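Local atomic coordinates of Cap5O (Staphylococcus aureus, PDB entry 3OJO), a protein that binds NAD in a Rossmann-fold domain and probably oxidises UDP-N-acetyl-mannosamine for the synthesis of capsular polysaccharide. Residues I57-V65 and V164-E172; D223-K234 and G291-Y301. All coordinates share one frame; numbering follows the deposited sequence.

Interaction 1: residues I57-V65 and V164-E172; sequences IEEPGLQEV and VLPGKILEE. With PDC (pyridine-2,6-dicarboxylic acid), chain K; NAD (nicotinamide-adenine-dinucleotide), chain J.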
loop_
_atom_site.group_PDB
_atom_site.type_symbol
_atom_site.label_atom_id
_atom_site.label_comp_id
_atom_site.label_asym_id
_atom_site.label_seq_id
_atom_site.Cartn_x
_atom_site.Cartn_y
_atom_site.Cartn_z
ATOM N N ILE B 57 -5.451 33.984 9.723
ATOM C CA ILE B 57 -4.749 32.702 9.884
ATOM C C ILE B 57 -3.369 32.900 10.549
ATOM O O ILE B 57 -2.863 34.026 10.634
ATOM C CB ILE B 57 -4.675 31.846 8.559
ATOM C CG1 ILE B 57 -3.743 32.462 7.493
ATOM C CG2 ILE B 57 -6.054 31.552 7.987
ATOM C CD1 ILE B 57 -2.992 31.470 6.672
ATOM N N GLU B 58 -2.792 31.805 11.039
ATOM C CA GLU B 58 -1.490 31.774 11.682
ATOM C C GLU B 58 -0.480 31.220 10.660
ATOM O O GLU B 58 -0.494 30.030 10.333
ATOM C CB GLU B 58 -1.576 30.984 13.021
ATOM C CG GLU B 58 -0.407 30.088 13.430
ATOM C CD GLU B 58 0.594 30.663 14.417
ATOM O OE1 GLU B 58 0.182 31.044 15.538
ATOM O OE2 GLU B 58 1.804 30.681 14.088
ATOM N N GLU B 59 0.314 32.129 10.069
ATOM C CA GLU B 59 1.382 31.795 9.149
ATOM C C GLU B 59 2.491 32.858 9.273
ATOM O O GLU B 59 2.250 34.018 8.921
ATOM C CB GLU B 59 0.873 31.660 7.694
ATOM C CG GLU B 59 1.973 31.458 6.651
ATOM C CD GLU B 59 2.743 30.147 6.605
ATOM O OE1 GLU B 59 2.352 29.170 7.294
ATOM O OE2 GLU B 59 3.719 30.088 5.821
ATOM N N PRO B 60 3.716 32.470 9.724
ATOM C CA PRO B 60 4.829 33.440 9.820
ATOM C C PRO B 60 5.103 34.182 8.521
ATOM O O PRO B 60 5.134 33.577 7.449
ATOM C CB PRO B 60 6.047 32.566 10.093
ATOM C CG PRO B 60 5.610 31.146 9.981
ATOM C CD PRO B 60 4.136 31.137 10.197
ATOM N N GLY B 61 5.356 35.464 8.646
ATOM C CA GLY B 61 5.679 36.323 7.517
ATOM C C GLY B 61 4.531 36.787 6.654
ATOM O O GLY B 61 4.710 37.715 5.866
ATOM N N LEU B 62 3.340 36.170 6.800
ATOM C CA LEU B 62 2.175 36.505 5.976
ATOM C C LEU B 62 1.592 37.869 6.290
ATOM O O LEU B 62 1.233 38.599 5.358
ATOM C CB LEU B 62 1.105 35.389 5.994
ATOM C CG LEU B 62 0.033 35.441 4.890
ATOM C CD1 LEU B 62 0.593 35.014 3.534
ATOM C CD2 LEU B 62 -1.196 34.587 5.255
ATOM N N GLN B 63 1.533 38.234 7.581
ATOM C CA GLN B 63 1.029 39.536 8.055
ATOM C C GLN B 63 1.715 40.700 7.329
ATOM O O GLN B 63 1.038 41.643 6.914
ATOM C CB GLN B 63 1.231 39.658 9.577
ATOM C CG GLN B 63 0.737 40.961 10.200
ATOM C CD GLN B 63 -0.747 41.180 10.055
ATOM O OE1 GLN B 63 -1.179 42.065 9.320
ATOM N NE2 GLN B 63 -1.551 40.387 10.761
ATOM N N GLU B 64 3.056 40.595 7.137
ATOM C CA GLU B 64 3.918 41.552 6.447
ATOM C C GLU B 64 3.526 41.684 4.982
ATOM O O GLU B 64 3.451 42.795 4.471
ATOM C CB GLU B 64 5.352 41.021 6.522
ATOM C CG GLU B 64 6.467 42.040 6.371
ATOM C CD GLU B 64 7.819 41.528 6.832
ATOM O OE1 GLU B 64 7.862 40.535 7.600
ATOM O OE2 GLU B 64 8.841 42.111 6.406
ATOM N N VAL B 65 3.276 40.547 4.308
ATOM C CA VAL B 65 2.886 40.486 2.891
ATOM C C VAL B 65 1.488 41.053 2.739
ATOM O O VAL B 65 1.253 41.857 1.829
ATOM C CB VAL B 65 3.000 39.055 2.300
ATOM C CG1 VAL B 65 2.907 39.089 0.779
ATOM C CG2 VAL B 65 4.295 38.376 2.732
ATOM N N VAL B 164 -1.295 23.281 0.810
ATOM C CA VAL B 164 -0.321 24.234 1.384
ATOM C C VAL B 164 0.539 23.618 2.475
ATOM O O VAL B 164 0.034 22.865 3.320
ATOM C CB VAL B 164 -0.921 25.610 1.837
ATOM C CG1 VAL B 164 -1.535 26.373 0.674
ATOM C CG2 VAL B 164 -1.909 25.474 2.998
ATOM N N LEU B 165 1.835 23.985 2.464
ATOM C CA LEU B 165 2.829 23.580 3.452
ATOM C C LEU B 165 2.878 24.675 4.516
ATOM O O LEU B 165 3.406 25.757 4.229
ATOM C CB LEU B 165 4.222 23.447 2.795
ATOM C CG LEU B 165 5.259 22.559 3.486
ATOM C CD1 LEU B 165 6.172 21.933 2.465
ATOM C CD2 LEU B 165 6.093 23.341 4.511
ATOM N N PRO B 166 2.359 24.439 5.741
ATOM C CA PRO B 166 2.439 25.485 6.781
ATOM C C PRO B 166 3.884 25.843 7.158
ATOM O O PRO B 166 4.762 24.981 7.195
ATOM C CB PRO B 166 1.651 24.901 7.948
ATOM C CG PRO B 166 0.820 23.801 7.335
ATOM C CD PRO B 166 1.669 23.239 6.241
ATOM N N GLY B 167 4.120 27.142 7.324
ATOM C CA GLY B 167 5.427 27.721 7.607
ATOM C C GLY B 167 6.133 28.164 6.342
ATOM O O GLY B 167 6.978 29.065 6.391
ATOM N N LYS B 168 5.736 27.574 5.197
ATOM C CA LYS B 168 6.297 27.846 3.867
ATOM C C LYS B 168 5.205 27.982 2.814
ATOM O O LYS B 168 5.458 27.636 1.657
ATOM C CB LYS B 168 7.278 26.711 3.446
ATOM C CG LYS B 168 8.530 26.564 4.309
ATOM C CD LYS B 168 9.497 27.743 4.116
ATOM C CE LYS B 168 9.996 28.332 5.406
ATOM N NZ LYS B 168 10.351 29.765 5.229
ATOM N N ILE B 169 3.998 28.466 3.201
ATOM C CA ILE B 169 2.817 28.580 2.313
ATOM C C ILE B 169 3.070 29.309 1.010
ATOM O O ILE B 169 2.815 28.733 -0.052
ATOM C CB ILE B 169 1.503 29.061 3.016
ATOM C CG1 ILE B 169 0.990 28.017 4.039
ATOM C CG2 ILE B 169 0.419 29.376 1.977
ATOM C CD1 ILE B 169 -0.073 28.555 5.055
ATOM N N LEU B 170 3.545 30.570 1.084
ATOM C CA LEU B 170 3.804 31.384 -0.105
ATOM C C LEU B 170 4.861 30.791 -1.009
ATOM O O LEU B 170 4.639 30.725 -2.220
ATOM C CB LEU B 170 4.115 32.854 0.224
ATOM C CG LEU B 170 2.993 33.696 0.871
ATOM C CD1 LEU B 170 3.409 35.156 0.966
ATOM C CD2 LEU B 170 1.649 33.546 0.145
ATOM N N GLU B 171 5.990 30.324 -0.435
ATOM C CA GLU B 171 7.038 29.688 -1.250
ATOM C C GLU B 171 6.480 28.442 -1.915
ATOM O O GLU B 171 6.561 28.325 -3.140
ATOM C CB GLU B 171 8.381 29.426 -0.505
ATOM C CG GLU B 171 8.339 29.403 1.018
ATOM C CD GLU B 171 8.387 30.735 1.753
ATOM O OE1 GLU B 171 9.374 31.483 1.564
ATOM O OE2 GLU B 171 7.472 30.996 2.571
ATOM N N GLU B 172 5.778 27.594 -1.127
ATOM C CA GLU B 172 5.113 26.375 -1.596
ATOM C C GLU B 172 4.131 26.671 -2.755
ATOM O O GLU B 172 4.120 25.951 -3.718
ATOM C CB GLU B 172 4.428 25.688 -0.411
ATOM C CG GLU B 172 3.591 24.469 -0.752
ATOM C CD GLU B 172 4.253 23.122 -0.554
ATOM O OE1 GLU B 172 5.504 23.059 -0.561
ATOM O OE2 GLU B 172 3.513 22.118 -0.434
HETATM N N1 PDC K . 1.289 17.492 3.131
HETATM C C2 PDC K . 1.886 17.553 1.924
HETATM C C3 PDC K . 2.042 18.758 1.203
HETATM C C4 PDC K . 1.608 19.927 1.813
HETATM C C5 PDC K . 0.975 19.837 3.069
HETATM C C6 PDC K . 0.834 18.599 3.701
HETATM C C7 PDC K . 2.371 16.332 1.330
HETATM O O1 PDC K . 2.196 15.299 2.003
HETATM O O2 PDC K . 2.973 16.452 0.089
HETATM C C8 PDC K . 0.177 18.516 5.006
HETATM O O3 PDC K . -0.263 19.484 5.573
HETATM O O4 PDC K . 0.045 17.345 5.585
HETATM P PA NAD J . -10.387 26.642 6.271
HETATM O O1A NAD J . -11.440 26.169 7.193
HETATM O O2A NAD J . -9.189 27.109 6.999
HETATM O O5B NAD J . -10.986 27.839 5.381
HETATM C C5B NAD J . -12.266 27.773 4.810
HETATM C C4B NAD J . -12.838 29.171 4.818
HETATM O O4B NAD J . -13.875 29.255 3.863
HETATM C C3B NAD J . -13.412 29.580 6.181
HETATM O O3B NAD J . -12.956 30.888 6.508
HETATM C C2B NAD J . -14.909 29.647 5.905
HETATM O O2B NAD J . -15.590 30.596 6.699
HETATM C C1B NAD J . -14.954 29.990 4.426
HETATM N N9A NAD J . -16.227 29.572 3.822
HETATM C C8A NAD J . -16.917 28.410 4.097
HETATM N N7A NAD J . -17.978 28.328 3.263
HETATM C C5A NAD J . -17.972 29.427 2.471
HETATM C C6A NAD J . -18.838 29.853 1.463
HETATM N N6A NAD J . -19.890 29.085 1.156
HETATM N N1A NAD J . -18.580 31.050 0.801
HETATM C C2A NAD J . -17.468 31.809 1.128
HETATM N N3A NAD J . -16.616 31.385 2.129
HETATM C C4A NAD J . -16.863 30.213 2.790
HETATM O O3 NAD J . -10.056 25.457 5.218
HETATM P PN NAD J . -8.685 25.357 4.388
HETATM O O1N NAD J . -7.675 24.716 5.267
HETATM O O2N NAD J . -8.398 26.662 3.742
HETATM O O5D NAD J . -9.033 24.285 3.272
HETATM C C5D NAD J . -10.242 24.329 2.559
HETATM C C4D NAD J . -10.355 23.034 1.762
HETATM O O4D NAD J . -9.269 22.918 0.856
HETATM C C3D NAD J . -10.231 21.767 2.609
HETATM O O3D NAD J . -11.359 21.418 3.390
HETATM C C2D NAD J . -9.939 20.763 1.521
HETATM O O2D NAD J . -11.081 20.628 0.717
HETATM C C1D NAD J . -8.947 21.546 0.675
HETATM N N1N NAD J . -7.591 21.184 1.147
HETATM C C2N NAD J . -6.911 21.938 2.078
HETATM C C3N NAD J . -5.641 21.527 2.513
HETATM C C7N NAD J . -4.709 22.510 3.165
HETATM O O7N NAD J . -3.364 22.531 2.727
HETATM N N7N NAD J . -5.153 23.308 4.145
HETATM C C4N NAD J . -5.090 20.334 2.024
HETATM C C5N NAD J . -5.798 19.554 1.111
HETATM C C6N NAD J . -7.058 19.993 0.698
HETATM O O HOH W 1 4.550 31.543 3.909
#
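Glu-59 and Gly-167 bring the two backbones to 5.9 Å, CA to CA, where loop 57-61 passes the type II turn from Leu-165 to Lys-168. Helices follow, with Gly-61 and Lys-168 at the N-cap positions and the CA atoms of Leu-62 and Leu-170 8.1 Å apart. The carboxylate of Glu-59 bridges the end of the turn and the start of helix 169-175. Its OE1 takes N of Gly-167 at 2.7 Å on the syn lone pair, while N of Ile-169 meets OE2 at 3.1 Å from above the carboxylate plane. A bend at chi2 (70°) brings CD of Glu-59 to 3.6 Å from CD1 of Ile-169, the side chains running obliquely. Water 1 donates to OE2 and accepts from the amide of Leu-170, so the carboxylate holds amides at the helix start directly and through water. Both segments belong to the Rossmann-type NAD-binding domain, and helix 23-32 packs against Val-65, Ile-169 and Leu-170. CD1 of Leu-170 lies 3.8 Å from both CD1 of Leu-62, crossed at about a right angle, and CG2 of Val-65, met tip to tip. N of Val-164 donates to O7N of the NAD carboxamide at 2.9 Å, nearly straight (N-H...O 163°).

Interaction 2: residues D223-K234 and G291-Y301; sequences DVNIALANELTK and GREINNSMPAY
Gly-291 opens the contact by setting its carbonyl O 3.3 Å from CB of Ala-227, at the start of a helix-helix packing in the central domain of the UDP-glucose/GDP-mannose dehydrogenase family. The segment axes of helices 208-238 and 286-312 approach to 8.4 Å and cross at 55°. Arg-292 follows, its chain bent at chi2 and chi3 so that the guanidinium returns to Asp-223; the salt bridge is long, with weak bonds from NE to OD2 and from NH2 to OD1. The stronger partner of Asp-223 is Arg-101, which forms a salt bridge with OD1, while NH1 of Arg-292 binds OD1 of Asn-296 one turn along its own helix. Ile-294 lays CG2 on the carbonyl O of Ala-227 and CD1 against OE1 of Glu-231, whose carboxylate accepts the amides of Leu-287 and Ile-288 of the second subunit. The side chain of Asn-295 is a knob in the hole formed by Asp-223, Ile-226, Ala-227 and Asn-230. Its ND2 donates to the carbonyl O of Asp-223 at 3.1 Å, on the opposite face of that carbonyl from the helical amide of Ala-227. OG of Ser-297 donates to O of Ile-294 and accepts from NZ of Lys-234 (2.8 Å), so this hydroxyl links the lysine to the helix backbone. Next, Met-298 wedges CG and SD against Asn-230, and its SD lies 3.6 Å from CE of Lys-234. Tyr-301, CG anti to the backbone N (chi1 178°), turns its ring to the extended lysine chain: CG of Lys-234 stands over one face, 4.0 Å from the ring centroid and 25° off the normal, a CH-pi contact. Water 2 lies in the ring plane, 3.0 Å from OH of Tyr-301.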
loop_
_atom_site.group_PDB
_atom_site.type_symbol
_atom_site.label_atom_id
_atom_site.label_comp_id
_atom_site.label_asym_id
_atom_site.label_seq_id
_atom_site.Cartn_x
_atom_site.Cartn_y
_atom_site.Cartn_z
ATOM N N ASP B 223 -4.005 5.705 3.399
ATOM C CA ASP B 223 -4.929 5.196 4.410
ATOM C C ASP B 223 -4.908 3.683 4.516
ATOM O O ASP B 223 -4.842 3.163 5.621
ATOM C CB ASP B 223 -6.359 5.740 4.183
ATOM C CG ASP B 223 -7.295 5.573 5.371
ATOM O OD1 ASP B 223 -7.152 6.320 6.347
ATOM O OD2 ASP B 223 -8.180 4.709 5.310
ATOM N N VAL B 224 -4.955 2.983 3.367
ATOM C CA VAL B 224 -4.927 1.536 3.247
ATOM C C VAL B 224 -3.587 0.996 3.812
ATOM O O VAL B 224 -3.568 -0.045 4.502
ATOM C CB VAL B 224 -5.193 1.105 1.773
ATOM C CG1 VAL B 224 -4.924 -0.394 1.575
ATOM C CG2 VAL B 224 -6.626 1.456 1.312
ATOM N N ASN B 225 -2.473 1.714 3.525
ATOM C CA ASN B 225 -1.152 1.315 3.995
ATOM C C ASN B 225 -0.944 1.520 5.510
ATOM O O ASN B 225 -0.298 0.693 6.174
ATOM C CB ASN B 225 -0.060 1.914 3.138
ATOM C CG ASN B 225 0.182 1.078 1.923
ATOM O OD1 ASN B 225 -0.356 1.334 0.847
ATOM N ND2 ASN B 225 0.882 -0.021 2.101
ATOM N N ILE B 226 -1.556 2.580 6.052
ATOM C CA ILE B 226 -1.549 2.861 7.479
ATOM C C ILE B 226 -2.393 1.779 8.168
ATOM O O ILE B 226 -1.951 1.236 9.171
ATOM C CB ILE B 226 -1.987 4.309 7.809
ATOM C CG1 ILE B 226 -0.878 5.313 7.369
ATOM C CG2 ILE B 226 -2.308 4.446 9.308
ATOM C CD1 ILE B 226 -1.269 6.857 7.574
ATOM N N ALA B 227 -3.566 1.423 7.589
ATOM C CA ALA B 227 -4.442 0.340 8.072
ATOM C C ALA B 227 -3.647 -0.982 8.133
ATOM O O ALA B 227 -3.730 -1.702 9.128
ATOM C CB ALA B 227 -5.642 0.188 7.148
ATOM N N LEU B 228 -2.844 -1.263 7.096
ATOM C CA LEU B 228 -1.990 -2.451 7.050
ATOM C C LEU B 228 -1.003 -2.505 8.223
ATOM O O LEU B 228 -0.907 -3.524 8.893
ATOM C CB LEU B 228 -1.291 -2.566 5.687
ATOM C CG LEU B 228 -0.280 -3.722 5.523
ATOM C CD1 LEU B 228 -0.919 -5.063 5.837
ATOM C CD2 LEU B 228 0.278 -3.726 4.150
ATOM N N ALA B 229 -0.317 -1.390 8.483
ATOM C CA ALA B 229 0.629 -1.194 9.574
ATOM C C ALA B 229 -0.061 -1.393 10.918
ATOM O O ALA B 229 0.443 -2.139 11.754
ATOM C CB ALA B 229 1.233 0.197 9.483
ATOM N N ASN B 230 -1.244 -0.779 11.095
ATOM C CA ASN B 230 -2.054 -0.865 12.304
ATOM C C ASN B 230 -2.575 -2.269 12.567
ATOM O O ASN B 230 -2.579 -2.715 13.713
ATOM C CB ASN B 230 -3.185 0.152 12.261
ATOM C CG ASN B 230 -2.761 1.580 12.529
ATOM O OD1 ASN B 230 -3.383 2.536 12.090
ATOM N ND2 ASN B 230 -1.777 1.769 13.343
ATOM N N GLU B 231 -3.015 -2.963 11.520
ATOM C CA GLU B 231 -3.494 -4.338 11.623
ATOM C C GLU B 231 -2.330 -5.271 12.034
ATOM O O GLU B 231 -2.502 -6.175 12.866
ATOM C CB GLU B 231 -4.115 -4.771 10.287
ATOM C CG GLU B 231 -4.522 -6.231 10.244
ATOM C CD GLU B 231 -5.424 -6.596 9.088
ATOM O OE1 GLU B 231 -6.645 -6.341 9.185
ATOM O OE2 GLU B 231 -4.919 -7.181 8.104
ATOM N N LEU B 232 -1.158 -5.019 11.463
ATOM C CA LEU B 232 0.059 -5.771 11.729
ATOM C C LEU B 232 0.523 -5.588 13.156
ATOM O O LEU B 232 0.977 -6.553 13.774
ATOM C CB LEU B 232 1.151 -5.369 10.717
ATOM C CG LEU B 232 1.061 -6.072 9.320
ATOM C CD1 LEU B 232 1.944 -5.398 8.278
ATOM C CD2 LEU B 232 1.314 -7.579 9.406
ATOM N N THR B 233 0.385 -4.352 13.690
ATOM C CA THR B 233 0.691 -3.984 15.079
ATOM C C THR B 233 -0.146 -4.828 16.053
ATOM O O THR B 233 0.386 -5.323 17.046
ATOM C CB THR B 233 0.444 -2.478 15.275
ATOM O OG1 THR B 233 1.421 -1.782 14.523
ATOM C CG2 THR B 233 0.548 -2.048 16.719
ATOM N N LYS B 234 -1.449 -5.007 15.747
ATOM C CA LYS B 234 -2.312 -5.821 16.579
ATOM C C LYS B 234 -1.859 -7.296 16.592
ATOM O O LYS B 234 -1.818 -7.906 17.658
ATOM C CB LYS B 234 -3.771 -5.689 16.137
ATOM C CG LYS B 234 -4.378 -4.333 16.435
ATOM C CD LYS B 234 -5.815 -4.309 15.964
ATOM C CE LYS B 234 -6.512 -3.013 16.226
ATOM N NZ LYS B 234 -7.823 -2.943 15.512
ATOM N N GLY B 291 -9.941 -0.724 5.374
ATOM C CA GLY B 291 -8.858 0.156 5.793
ATOM C C GLY B 291 -9.317 1.233 6.758
ATOM O O GLY B 291 -8.632 1.537 7.725
ATOM N N ARG B 292 -10.484 1.803 6.486
ATOM C CA ARG B 292 -11.152 2.845 7.268
ATOM C C ARG B 292 -11.632 2.274 8.617
ATOM O O ARG B 292 -11.439 2.903 9.665
ATOM C CB ARG B 292 -12.340 3.411 6.468
ATOM C CG ARG B 292 -11.958 4.453 5.416
ATOM C CD ARG B 292 -11.989 5.863 5.969
ATOM N NE ARG B 292 -10.776 6.197 6.730
ATOM C CZ ARG B 292 -10.725 6.351 8.053
ATOM N NH1 ARG B 292 -11.824 6.226 8.787
ATOM N NH2 ARG B 292 -9.575 6.627 8.651
ATOM N N GLU B 293 -12.209 1.056 8.580
ATOM C CA GLU B 293 -12.678 0.327 9.757
ATOM C C GLU B 293 -11.536 0.083 10.732
ATOM O O GLU B 293 -11.712 0.330 11.931
ATOM C CB GLU B 293 -13.328 -1.009 9.359
ATOM C CG GLU B 293 -14.722 -0.873 8.747
ATOM C CD GLU B 293 -15.319 -2.083 8.040
ATOM O OE1 GLU B 293 -16.361 -1.908 7.367
ATOM O OE2 GLU B 293 -14.762 -3.200 8.163
ATOM N N ILE B 294 -10.348 -0.361 10.210
ATOM C CA ILE B 294 -9.133 -0.628 10.986
ATOM C C ILE B 294 -8.627 0.655 11.600
ATOM O O ILE B 294 -8.390 0.690 12.804
ATOM C CB ILE B 294 -8.040 -1.418 10.186
ATOM C CG1 ILE B 294 -8.546 -2.814 9.770
ATOM C CG2 ILE B 294 -6.744 -1.561 10.978
ATOM C CD1 ILE B 294 -7.984 -3.303 8.485
ATOM N N ASN B 295 -8.544 1.729 10.802
ATOM C CA ASN B 295 -8.095 3.038 11.278
ATOM C C ASN B 295 -9.011 3.665 12.327
ATOM O O ASN B 295 -8.516 4.287 13.280
ATOM C CB ASN B 295 -7.758 3.988 10.126
ATOM C CG ASN B 295 -6.569 3.527 9.312
ATOM O OD1 ASN B 295 -5.685 2.810 9.788
ATOM N ND2 ASN B 295 -6.520 3.914 8.056
ATOM N N ASN B 296 -10.329 3.432 12.185
ATOM C CA ASN B 296 -11.350 3.897 13.127
ATOM C C ASN B 296 -11.285 3.140 14.457
ATOM O O ASN B 296 -11.688 3.689 15.483
ATOM C CB ASN B 296 -12.760 3.744 12.527
ATOM C CG ASN B 296 -13.122 4.763 11.473
ATOM O OD1 ASN B 296 -12.540 5.853 11.360
ATOM N ND2 ASN B 296 -14.087 4.418 10.659
ATOM N N SER B 297 -10.808 1.878 14.436
ATOM C CA SER B 297 -10.716 1.019 15.618
ATOM C C SER B 297 -9.476 1.290 16.489
ATOM O O SER B 297 -9.408 0.765 17.605
ATOM C CB SER B 297 -10.750 -0.450 15.193
ATOM O OG SER B 297 -9.487 -0.859 14.681
ATOM N N MET B 298 -8.477 2.053 15.970
ATOM C CA MET B 298 -7.245 2.358 16.701
ATOM C C MET B 298 -7.455 3.171 17.968
ATOM O O MET B 298 -6.940 2.741 19.007
ATOM C CB MET B 298 -6.118 2.883 15.820
ATOM C CG MET B 298 -5.657 1.895 14.787
ATOM S SD MET B 298 -5.202 0.261 15.418
ATOM C CE MET B 298 -3.680 0.660 16.285
ATOM N N PRO B 299 -8.303 4.238 17.984
ATOM C CA PRO B 299 -8.582 4.910 19.268
ATOM C C PRO B 299 -9.013 3.948 20.388
ATOM O O PRO B 299 -8.435 4.002 21.472
ATOM C CB PRO B 299 -9.672 5.930 18.893
ATOM C CG PRO B 299 -9.364 6.261 17.473
ATOM C CD PRO B 299 -8.996 4.934 16.873
ATOM N N ALA B 300 -9.947 3.018 20.106
ATOM C CA ALA B 300 -10.418 2.019 21.085
ATOM C C ALA B 300 -9.298 1.028 21.488
ATOM O O ALA B 300 -9.227 0.634 22.658
ATOM C CB ALA B 300 -11.625 1.268 20.538
ATOM N N TYR B 301 -8.421 0.660 20.528
ATOM C CA TYR B 301 -7.271 -0.219 20.760
ATOM C C TYR B 301 -6.281 0.447 21.734
ATOM O O TYR B 301 -5.756 -0.220 22.627
ATOM C CB TYR B 301 -6.588 -0.604 19.418
ATOM C CG TYR B 301 -5.358 -1.468 19.585
ATOM C CD1 TYR B 301 -5.468 -2.840 19.766
ATOM C CD2 TYR B 301 -4.084 -0.903 19.624
ATOM C CE1 TYR B 301 -4.343 -3.631 19.975
ATOM C CE2 TYR B 301 -2.952 -1.685 19.817
ATOM C CZ TYR B 301 -3.087 -3.047 19.992
ATOM O OH TYR B 301 -1.962 -3.804 20.191
HETATM O O HOH W 2 -2.924 -6.606 20.493
#

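How the interactions relate
Interaction 1 and interaction 2 lie on opposite sides of the chain's centre, with their own centres 33 Å apart and their nearest atoms about 17 Å apart. They follow in series along the chain: 57-65 with 164-172 closes within the NAD-binding domain before 223-234 meets 291-301 in the central domain. Interaction 1 borders the cofactor directly, since Val-164 belongs to the NAD pocket and, with Glu-172, to a pocket for pyridine-2,6-dicarboxylic acid. Interaction 2 lies away from the cofactor pocket, although the Ile-226 side chain is about 7 Å from another bound pyridine-2,6-dicarboxylic acid. The second subunit reaches interaction 2, whereas it does not touch the segments of interaction 1.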